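Local atomic coordinates of dual specificity protein phosphatase 8 (PDB entry 4JMK), a protein that is expected to dephosphorylate phosphotyrosine, phosphoserine and phosphothreonine residues and probably dampens mitogen-activated protein kinase signalling through this catalytic domain. Residues Q15-K21 and C39-F44; L64-D68 and Q134-Y138; A99-I103 and A114-V118. The protein carries 1 engineered substitution. All coordinates share one frame; numbering follows the deposited sequence.

All three contacts lie within the dual specificity phosphatase catalytic domain, and no helix or strand serves two of them. Contact 3, between helices 94-107 and 111-121, is buried and wholly apolar in its side-chain packing. Contact 2 is partly buried; it mixes leucine packing with a tyrosine-carboxylate bond where the start of helix 67-79 meets helix 129-148. The two touch through Leu135 against Ile100 and Ala101, their centres about 12 Å apart. Contact 1, also partly buried, lies on the opposite side of the chain's centre, its own centre about 26 Å from that of contact 2. There helix 15-18 and the residues after it pack on a proline-rich loop, one end near the predicted active site, with no clear hydrogen bond across.

Contact 1: residues Q15-K21 and C39-F44; sequences QKDVLNK and CPKPDF
Phe44 reaches across to Lys21 and Val18, and it has the largest share of the buried surface. Its CG stands between the backbone N and the carbonyl carbon (chi1 54°), and from CB the ring projects toward segment 15-21. At CD2 it meets Lys21 CG at 3.8 Å, and at CE2 it meets Lys21 CB. Lys21 CG lies over the face, 4.0 Å from the ring centroid and 17° off the normal, a CH-pi contact; Pro42 CB covers the opposite face. The tip, CZ, ends 3.3 Å from Val18 O, a buried carbonyl oxygen without a polar partner in the model. With only an alanine here, a gap would probably open between Pro42 and Lys21, and Val18 O would be likely to lose its cover. Further along, Val18 CG2 packs on Pro42 CG at 3.9 Å, and Leu19 CD2 lies 4.1 Å from Pro42 CB. Gln15, extended beyond CG, brings OE1 to 3.2 Å from Cys39 SG. The side chain of Cys39 is about 5 Å from that of Ser88, the engineered replacement of the predicted phosphocysteine, and about 6 Å from a bound sulfate. This places the Gln15-Cys39 end beside the phosphate-binding loop of a cysteine-based, dual specificity phosphatase fold.

Contact 2: residues L64-D68 and Q134-Y138; sequences LPWLD and QLLEY
Tyr138 meets Leu64, Leu67 and Asp68 in turn, using its CB, its ring face and its hydroxyl for three different kinds of interaction. The apolar group comes first. Leu64 lays CD2 at 3.7 Å from Tyr138 CB, while its other methyl, CD1, rests against Glu137 CB at 4.0 Å. The acid end of Glu137 leads away from the contact and forms a salt bridge with Arg140.

The second kind is CH-pi. Leu67 CD1 sits over one face of the Tyr138 ring, 3.9 Å from the centroid and 22° off the normal; its closest ring atom is Tyr138 CG, which shows the methyl displaced toward the CB end of the ring. Tyr138 CG is anti to the backbone N, which carries the ring across to segment 64-68 and under this methyl.

Hydrogen bonds make the third group. Tyr138 OH donates to Asp68 OD1 at 2.6 Å, a short bond reaching the carboxylate on its syn side and 35° out of its plane; the oxygen lies at the ring edge, near the ring plane. At the other end, Leu64 N gives a weak bond to Gln134 OE1, 3.1 Å long and bent to 132°. That same OE1 has a stronger donor in Leu63 N, and Gln134 NE2 is bonded to Glu61 O and Asn130 OD1, so the amide is gripped on both of its polar atoms.

The chemistry therefore implies a join held firmly at the Tyr138-Asp68 end and only weakly by the Leu64-Gln134 bond, with leucines between. The short bond from Tyr138 is likely to favour an ionised Asp68, while Leu67 over one face and the hydroxyl bond at the far end are likely to restrict turning of the ring.

Contact 3: residues A99-I103 and A114-V118; sequences AIAYI and AYRFV
Ile103 CD1 presses against both Val118 CG2, at 3.5 Å, and Phe117 CD2, at 3.4 Å, and this is the tight part of the contact. The carbon pair Ile103 CD1 and Val118 CG2 is closer than usual van der Waals contact. Val118 CG2 is used twice, because Ile100 CG1 also approaches it, at 3.6 Å. The Val118 torsion explains this double role: CG1 is anti to the backbone N (chi1 178°), leaving CG2 beside that N as the branch that meets both isoleucines. Ile103 crosses Phe117 at about a right angle, its CD1 coming to CD2 of the ring.

The small side chain of Ala114 is consistent with the close backbone approach. Its CA is 5.4 Å from that of Ile100, and its CB packs 3.7 Å from Ile100 CG2 and also lies near Ile100 O.

A looser touch is that of Ala99 CB on Val118 CG2, at 4.5 Å. The solvent side belongs to partly exposed Tyr115, which points away at CB, yet its ring runs side by side with Ile100 in ordinary contact, with CD1 of each residue 3.8 Å apart.

No hydrogen bond crosses the pair. The axes of the two short segments approach to 8.7 Å, with 123° between their N-to-C directions, nearer perpendicular than antiparallel. Around them, Leu135 of helix 129-148 packs on Ile100, and Leu132 of that helix on Tyr115; Ala101 packs on Leu67 of helix 67-79, and Ile6 of strand 4-7 touches both Ile103 and Phe117. Helix 94-107 thus lies among helices 67-79, 111-121 and 129-148, with the edge strand 4-7 alongside.

Contact 1: residues Q15-K21 and C39-F44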
loop_
_atom_site.group_PDB
_atom_site.type_symbol
_atom_site.label_atom_id
_atom_site.label_comp_id
_atom_site.label_asym_id
_atom_site.label_seq_id
_atom_site.Cartn_x
_atom_site.Cartn_y
_atom_site.Cartn_z
ATOM N N GLN A 15 -3.688 -3.234 -11.857
ATOM C CA GLN A 15 -2.728 -3.386 -12.947
ATOM C C GLN A 15 -3.145 -2.550 -14.160
ATOM O O GLN A 15 -2.313 -1.875 -14.772
ATOM C CB GLN A 15 -2.578 -4.865 -13.350
ATOM C CG GLN A 15 -1.746 -5.044 -14.626
ATOM C CD GLN A 15 -1.478 -6.497 -14.947
ATOM O OE1 GLN A 15 -0.923 -7.232 -14.130
ATOM N NE2 GLN A 15 -1.878 -6.923 -16.137
ATOM N N LYS A 16 -4.433 -2.579 -14.501
ATOM C CA LYS A 16 -4.914 -1.776 -15.624
ATOM C C LYS A 16 -4.683 -0.281 -15.420
ATOM O O LYS A 16 -4.362 0.413 -16.376
ATOM C CB LYS A 16 -6.393 -2.047 -15.930
ATOM C CG LYS A 16 -6.667 -3.457 -16.446
ATOM C CD LYS A 16 -8.041 -3.568 -17.108
ATOM C CE LYS A 16 -8.475 -5.030 -17.249
ATOM N NZ LYS A 16 -9.721 -5.184 -18.062
ATOM N N ASP A 17 -4.865 0.214 -14.194
ATOM C CA ASP A 17 -4.539 1.608 -13.877
ATOM C C ASP A 17 -3.065 1.940 -14.130
ATOM O O ASP A 17 -2.747 2.897 -14.848
ATOM C CB ASP A 17 -4.861 1.929 -12.408
ATOM C CG ASP A 17 -6.343 1.921 -12.112
ATOM O OD1 ASP A 17 -7.134 2.212 -13.033
ATOM O OD2 ASP A 17 -6.716 1.635 -10.951
ATOM N N VAL A 18 -2.166 1.159 -13.538
ATOM C CA VAL A 18 -0.745 1.510 -13.523
ATOM C C VAL A 18 -0.111 1.403 -14.917
ATOM O O VAL A 18 0.903 2.044 -15.198
ATOM C CB VAL A 18 0.043 0.650 -12.501
ATOM C CG1 VAL A 18 0.309 -0.750 -13.060
ATOM C CG2 VAL A 18 1.356 1.321 -12.123
ATOM N N LEU A 19 -0.730 0.617 -15.796
ATOM C CA LEU A 19 -0.211 0.431 -17.157
ATOM C C LEU A 19 -0.815 1.422 -18.149
ATOM O O LEU A 19 -0.405 1.486 -19.316
ATOM C CB LEU A 19 -0.447 -1.007 -17.636
ATOM C CG LEU A 19 0.303 -2.094 -16.861
ATOM C CD1 LEU A 19 -0.029 -3.481 -17.412
ATOM C CD2 LEU A 19 1.803 -1.842 -16.910
ATOM N N ASN A 20 -1.781 2.201 -17.680
ATOM C CA ASN A 20 -2.391 3.243 -18.496
ATOM C C ASN A 20 -1.516 4.492 -18.472
ATOM O O ASN A 20 -1.648 5.325 -17.564
ATOM C CB ASN A 20 -3.788 3.556 -17.950
ATOM C CG ASN A 20 -4.576 4.495 -18.842
ATOM O OD1 ASN A 20 -4.035 5.446 -19.407
ATOM N ND2 ASN A 20 -5.868 4.242 -18.956
ATOM N N LYS A 21 -0.625 4.631 -19.457
ATOM C CA LYS A 21 0.360 5.720 -19.427
ATOM C C LYS A 21 -0.294 7.087 -19.307
ATOM O O LYS A 21 0.152 7.931 -18.526
ATOM C CB LYS A 21 1.269 5.692 -20.661
ATOM C CG LYS A 21 2.374 6.747 -20.615
ATOM C CD LYS A 21 3.388 6.554 -21.734
ATOM C CE LYS A 21 2.924 7.196 -23.032
ATOM N NZ LYS A 21 2.875 8.701 -22.928
ATOM N N CYS A 39 2.531 -8.970 -12.059
ATOM C CA CYS A 39 2.300 -7.684 -12.714
ATOM C C CYS A 39 3.634 -7.055 -13.092
ATOM O O CYS A 39 4.563 -7.010 -12.284
ATOM C CB CYS A 39 1.512 -6.723 -11.819
ATOM S SG CYS A 39 -0.019 -7.399 -11.091
ATOM N N PRO A 40 3.736 -6.568 -14.334
ATOM C CA PRO A 40 4.985 -5.967 -14.818
ATOM C C PRO A 40 5.159 -4.526 -14.339
ATOM O O PRO A 40 4.159 -3.835 -14.079
ATOM C CB PRO A 40 4.794 -5.975 -16.338
ATOM C CG PRO A 40 3.300 -5.814 -16.519
ATOM C CD PRO A 40 2.673 -6.572 -15.359
ATOM N N LYS A 41 6.407 -4.077 -14.213
ATOM C CA LYS A 41 6.686 -2.647 -14.071
ATOM C C LYS A 41 6.325 -1.996 -15.396
ATOM O O LYS A 41 6.599 -2.573 -16.452
ATOM C CB LYS A 41 8.174 -2.395 -13.784
ATOM C CG LYS A 41 8.556 -0.904 -13.751
ATOM C CD LYS A 41 10.010 -0.640 -13.325
ATOM C CE LYS A 41 10.989 -0.807 -14.478
ATOM N NZ LYS A 41 10.659 0.127 -15.597
ATOM N N PRO A 42 5.707 -0.802 -15.354
ATOM C CA PRO A 42 5.424 -0.106 -16.613
ATOM C C PRO A 42 6.740 0.390 -17.186
ATOM O O PRO A 42 7.626 0.784 -16.416
ATOM C CB PRO A 42 4.574 1.095 -16.175
ATOM C CG PRO A 42 4.140 0.800 -14.756
ATOM C CD PRO A 42 5.238 -0.037 -14.184
ATOM N N ASP A 43 6.876 0.368 -18.504
ATOM C CA ASP A 43 8.131 0.753 -19.145
ATOM C C ASP A 43 8.491 2.198 -18.855
ATOM O O ASP A 43 9.677 2.567 -18.837
ATOM C CB ASP A 43 8.031 0.551 -20.658
ATOM C CG ASP A 43 8.216 -0.892 -21.056
ATOM O OD1 ASP A 43 8.659 -1.149 -22.199
ATOM O OD2 ASP A 43 7.923 -1.770 -20.216
ATOM N N PHE A 44 7.463 3.012 -18.627
ATOM C CA PHE A 44 7.634 4.452 -18.450
ATOM C C PHE A 44 7.983 4.881 -17.023
ATOM O O PHE A 44 8.101 6.082 -16.744
ATOM C CB PHE A 44 6.395 5.209 -18.958
ATOM C CG PHE A 44 5.092 4.739 -18.353
ATOM C CD1 PHE A 44 4.661 5.231 -17.121
ATOM C CD2 PHE A 44 4.293 3.827 -19.023
ATOM C CE1 PHE A 44 3.455 4.813 -16.564
ATOM C CE2 PHE A 44 3.089 3.402 -18.477
ATOM C CZ PHE A 44 2.669 3.897 -17.250
#

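Contact 2: residues L64-D68 and Q134-Y138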
loop_
_atom_site.group_PDB
_atom_site.type_symbol
_atom_site.label_atom_id
_atom_site.label_comp_id
_atom_site.label_asym_id
_atom_site.label_seq_id
_atom_site.Cartn_x
_atom_site.Cartn_y
_atom_site.Cartn_z
ATOM N N LEU A 64 3.639 -9.557 6.145
ATOM C CA LEU A 64 4.112 -8.846 7.351
ATOM C C LEU A 64 5.483 -8.120 7.335
ATOM O O LEU A 64 5.545 -6.913 7.665
ATOM C CB LEU A 64 4.015 -9.744 8.591
ATOM C CG LEU A 64 2.953 -9.397 9.625
ATOM C CD1 LEU A 64 2.955 -10.442 10.736
ATOM C CD2 LEU A 64 3.199 -8.008 10.191
ATOM N N PRO A 65 6.578 -8.828 6.956
ATOM C CA PRO A 65 7.928 -8.272 6.914
ATOM C C PRO A 65 8.167 -7.399 5.728
ATOM O O PRO A 65 9.293 -6.949 5.584
ATOM C CB PRO A 65 8.809 -9.503 6.734
ATOM C CG PRO A 65 7.962 -10.387 5.952
ATOM C CD PRO A 65 6.634 -10.240 6.615
ATOM N N TRP A 66 7.175 -7.191 4.868
ATOM C CA TRP A 66 7.327 -6.244 3.762
ATOM C C TRP A 66 6.702 -4.914 4.112
ATOM O O TRP A 66 6.889 -3.943 3.392
ATOM C CB TRP A 66 6.645 -6.783 2.502
ATOM C CG TRP A 66 7.369 -7.931 1.880
ATOM C CD1 TRP A 66 6.997 -9.246 1.890
ATOM C CD2 TRP A 66 8.588 -7.863 1.132
ATOM N NE1 TRP A 66 7.920 -10.004 1.202
ATOM C CE2 TRP A 66 8.907 -9.178 0.728
ATOM C CE3 TRP A 66 9.446 -6.820 0.769
ATOM C CZ2 TRP A 66 10.047 -9.472 -0.031
ATOM C CZ3 TRP A 66 10.576 -7.115 0.024
ATOM C CH2 TRP A 66 10.865 -8.430 -0.369
ATOM N N LEU A 67 5.952 -4.867 5.209
ATOM C CA LEU A 67 5.172 -3.670 5.529
ATOM C C LEU A 67 6.046 -2.467 5.876
ATOM O O LEU A 67 5.840 -1.380 5.349
ATOM C CB LEU A 67 4.154 -3.955 6.647
ATOM C CG LEU A 67 3.021 -4.902 6.233
ATOM C CD1 LEU A 67 2.064 -5.196 7.406
ATOM C CD2 LEU A 67 2.263 -4.325 5.038
ATOM N N ASP A 68 7.038 -2.652 6.736
ATOM C CA ASP A 68 7.890 -1.524 7.096
ATOM C C ASP A 68 8.658 -0.943 5.894
ATOM O O ASP A 68 8.786 0.276 5.775
ATOM C CB ASP A 68 8.834 -1.896 8.244
ATOM C CG ASP A 68 8.152 -1.828 9.613
ATOM O OD1 ASP A 68 7.188 -1.035 9.791
ATOM O OD2 ASP A 68 8.597 -2.560 10.517
ATOM N N GLN A 134 -2.886 -10.294 9.341
ATOM C CA GLN A 134 -1.519 -9.782 9.423
ATOM C C GLN A 134 -1.500 -8.299 9.795
ATOM O O GLN A 134 -0.593 -7.850 10.492
ATOM C CB GLN A 134 -0.745 -10.088 8.132
ATOM C CG GLN A 134 -0.491 -11.588 7.952
ATOM C CD GLN A 134 0.118 -11.952 6.606
ATOM O OE1 GLN A 134 1.064 -11.313 6.141
ATOM N NE2 GLN A 134 -0.418 -12.998 5.977
ATOM N N LEU A 135 -2.515 -7.540 9.377
ATOM C CA LEU A 135 -2.696 -6.172 9.885
ATOM C C LEU A 135 -2.870 -6.113 11.400
ATOM O O LEU A 135 -2.293 -5.246 12.069
ATOM C CB LEU A 135 -3.918 -5.506 9.244
ATOM C CG LEU A 135 -3.872 -5.111 7.784
ATOM C CD1 LEU A 135 -5.191 -4.443 7.420
ATOM C CD2 LEU A 135 -2.699 -4.168 7.559
ATOM N N LEU A 136 -3.699 -6.996 11.948
ATOM C CA LEU A 136 -3.836 -7.080 13.401
ATOM C C LEU A 136 -2.491 -7.324 14.074
ATOM O O LEU A 136 -2.179 -6.685 15.085
ATOM C CB LEU A 136 -4.802 -8.194 13.823
ATOM C CG LEU A 136 -6.259 -7.851 14.105
ATOM C CD1 LEU A 136 -6.916 -8.883 15.037
ATOM C CD2 LEU A 136 -6.381 -6.469 14.680
ATOM N N GLU A 137 -1.711 -8.266 13.543
ATOM C CA GLU A 137 -0.414 -8.607 14.146
ATOM C C GLU A 137 0.562 -7.455 13.990
ATOM O O GLU A 137 1.387 -7.216 14.866
ATOM C CB GLU A 137 0.195 -9.865 13.516
ATOM C CG GLU A 137 0.012 -11.143 14.322
ATOM C CD GLU A 137 0.408 -10.990 15.772
ATOM O OE1 GLU A 137 -0.497 -10.850 16.608
ATOM O OE2 GLU A 137 1.617 -11.009 16.087
ATOM N N TYR A 138 0.467 -6.750 12.867
ATOM C CA TYR A 138 1.325 -5.591 12.633
ATOM C C TYR A 138 1.016 -4.516 13.668
ATOM O O TYR A 138 1.927 -3.931 14.265
ATOM C CB TYR A 138 1.127 -5.072 11.204
ATOM C CG TYR A 138 2.037 -3.917 10.822
ATOM C CD1 TYR A 138 3.421 -4.058 10.856
ATOM C CD2 TYR A 138 1.509 -2.691 10.411
ATOM C CE1 TYR A 138 4.261 -3.000 10.503
ATOM C CE2 TYR A 138 2.342 -1.626 10.057
ATOM C CZ TYR A 138 3.713 -1.797 10.109
ATOM O OH TYR A 138 4.553 -0.763 9.753
#

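Contact 3: residues A99-I103 and A114-V118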
loop_
_atom_site.group_PDB
_atom_site.type_symbol
_atom_site.label_atom_id
_atom_site.label_comp_id
_atom_site.label_asym_id
_atom_site.label_seq_id
_atom_site.Cartn_x
_atom_site.Cartn_y
_atom_site.Cartn_z
ATOM N N ALA A 99 -1.819 -0.165 1.814
ATOM C CA ALA A 99 -2.359 1.177 2.054
ATOM C C ALA A 99 -2.922 1.305 3.462
ATOM O O ALA A 99 -2.722 2.335 4.131
ATOM C CB ALA A 99 -3.433 1.508 1.030
ATOM N N ILE A 100 -3.636 0.274 3.908
ATOM C CA ILE A 100 -4.219 0.294 5.261
ATOM C C ILE A 100 -3.119 0.352 6.306
ATOM O O ILE A 100 -3.195 1.155 7.233
ATOM C CB ILE A 100 -5.157 -0.918 5.519
ATOM C CG1 ILE A 100 -6.365 -0.828 4.584
ATOM C CG2 ILE A 100 -5.641 -0.928 6.977
ATOM C CD1 ILE A 100 -7.143 -2.133 4.417
ATOM N N ALA A 101 -2.096 -0.487 6.164
ATOM C CA ALA A 101 -0.972 -0.457 7.104
ATOM C C ALA A 101 -0.282 0.913 7.131
ATOM O O ALA A 101 0.146 1.383 8.188
ATOM C CB ALA A 101 0.034 -1.562 6.771
ATOM N N TYR A 102 -0.156 1.552 5.971
ATOM C CA TYR A 102 0.495 2.854 5.923
ATOM C C TYR A 102 -0.261 3.881 6.764
ATOM O O TYR A 102 0.342 4.687 7.484
ATOM C CB TYR A 102 0.621 3.356 4.477
ATOM C CG TYR A 102 1.276 4.714 4.422
ATOM C CD1 TYR A 102 2.661 4.839 4.465
ATOM C CD2 TYR A 102 0.514 5.874 4.358
ATOM C CE1 TYR A 102 3.267 6.098 4.440
ATOM C CE2 TYR A 102 1.111 7.129 4.330
ATOM C CZ TYR A 102 2.483 7.226 4.369
ATOM O OH TYR A 102 3.075 8.466 4.344
ATOM N N ILE A 103 -1.583 3.860 6.665
ATOM C CA ILE A 103 -2.401 4.796 7.424
ATOM C C ILE A 103 -2.326 4.484 8.903
ATOM O O ILE A 103 -2.234 5.394 9.735
ATOM C CB ILE A 103 -3.848 4.787 6.918
ATOM C CG1 ILE A 103 -3.878 5.400 5.518
ATOM C CG2 ILE A 103 -4.766 5.577 7.823
ATOM C CD1 ILE A 103 -5.133 5.122 4.804
ATOM N N ALA A 114 -8.334 2.316 10.217
ATOM C CA ALA A 114 -7.571 2.435 8.973
ATOM C C ALA A 114 -8.220 1.642 7.842
ATOM O O ALA A 114 -8.253 2.100 6.694
ATOM C CB ALA A 114 -6.139 1.994 9.183
ATOM N N TYR A 115 -8.741 0.458 8.166
ATOM C CA TYR A 115 -9.482 -0.354 7.191
ATOM C C TYR A 115 -10.683 0.443 6.688
ATOM O O TYR A 115 -10.925 0.537 5.479
ATOM C CB TYR A 115 -9.919 -1.663 7.864
ATOM C CG TYR A 115 -10.674 -2.683 7.029
ATOM C CD1 TYR A 115 -10.747 -2.594 5.645
ATOM C CD2 TYR A 115 -11.336 -3.744 7.656
ATOM C CE1 TYR A 115 -11.452 -3.552 4.903
ATOM C CE2 TYR A 115 -12.041 -4.691 6.927
ATOM C CZ TYR A 115 -12.090 -4.590 5.556
ATOM O OH TYR A 115 -12.792 -5.538 4.836
ATOM N N ARG A 116 -11.431 1.034 7.616
ATOM C CA ARG A 116 -12.607 1.816 7.241
ATOM C C ARG A 116 -12.217 3.056 6.414
ATOM O O ARG A 116 -12.933 3.435 5.479
ATOM C CB ARG A 116 -13.384 2.221 8.503
ATOM C CG ARG A 116 -14.753 2.843 8.259
ATOM C CD ARG A 116 -15.392 3.234 9.592
ATOM N NE ARG A 116 -14.502 4.103 10.361
ATOM C CZ ARG A 116 -14.683 4.443 11.633
ATOM N NH1 ARG A 116 -15.733 3.988 12.304
ATOM N NH2 ARG A 116 -13.810 5.241 12.234
ATOM N N PHE A 117 -11.088 3.684 6.752
ATOM C CA PHE A 117 -10.614 4.865 6.016
ATOM C C PHE A 117 -10.382 4.530 4.536
ATOM O O PHE A 117 -10.806 5.273 3.634
ATOM C CB PHE A 117 -9.327 5.413 6.651
ATOM C CG PHE A 117 -8.827 6.703 6.033
ATOM C CD1 PHE A 117 -9.042 7.924 6.669
ATOM C CD2 PHE A 117 -8.120 6.694 4.843
ATOM C CE1 PHE A 117 -8.566 9.108 6.115
ATOM C CE2 PHE A 117 -7.636 7.873 4.276
ATOM C CZ PHE A 117 -7.864 9.080 4.902
ATOM N N VAL A 118 -9.709 3.414 4.281
ATOM C CA VAL A 118 -9.420 3.039 2.905
ATOM C C VAL A 118 -10.677 2.534 2.222
ATOM O O VAL A 118 -10.945 2.857 1.057
ATOM C CB VAL A 118 -8.315 1.992 2.839
ATOM C CG1 VAL A 118 -8.050 1.580 1.374
ATOM C CG2 VAL A 118 -7.051 2.565 3.480
#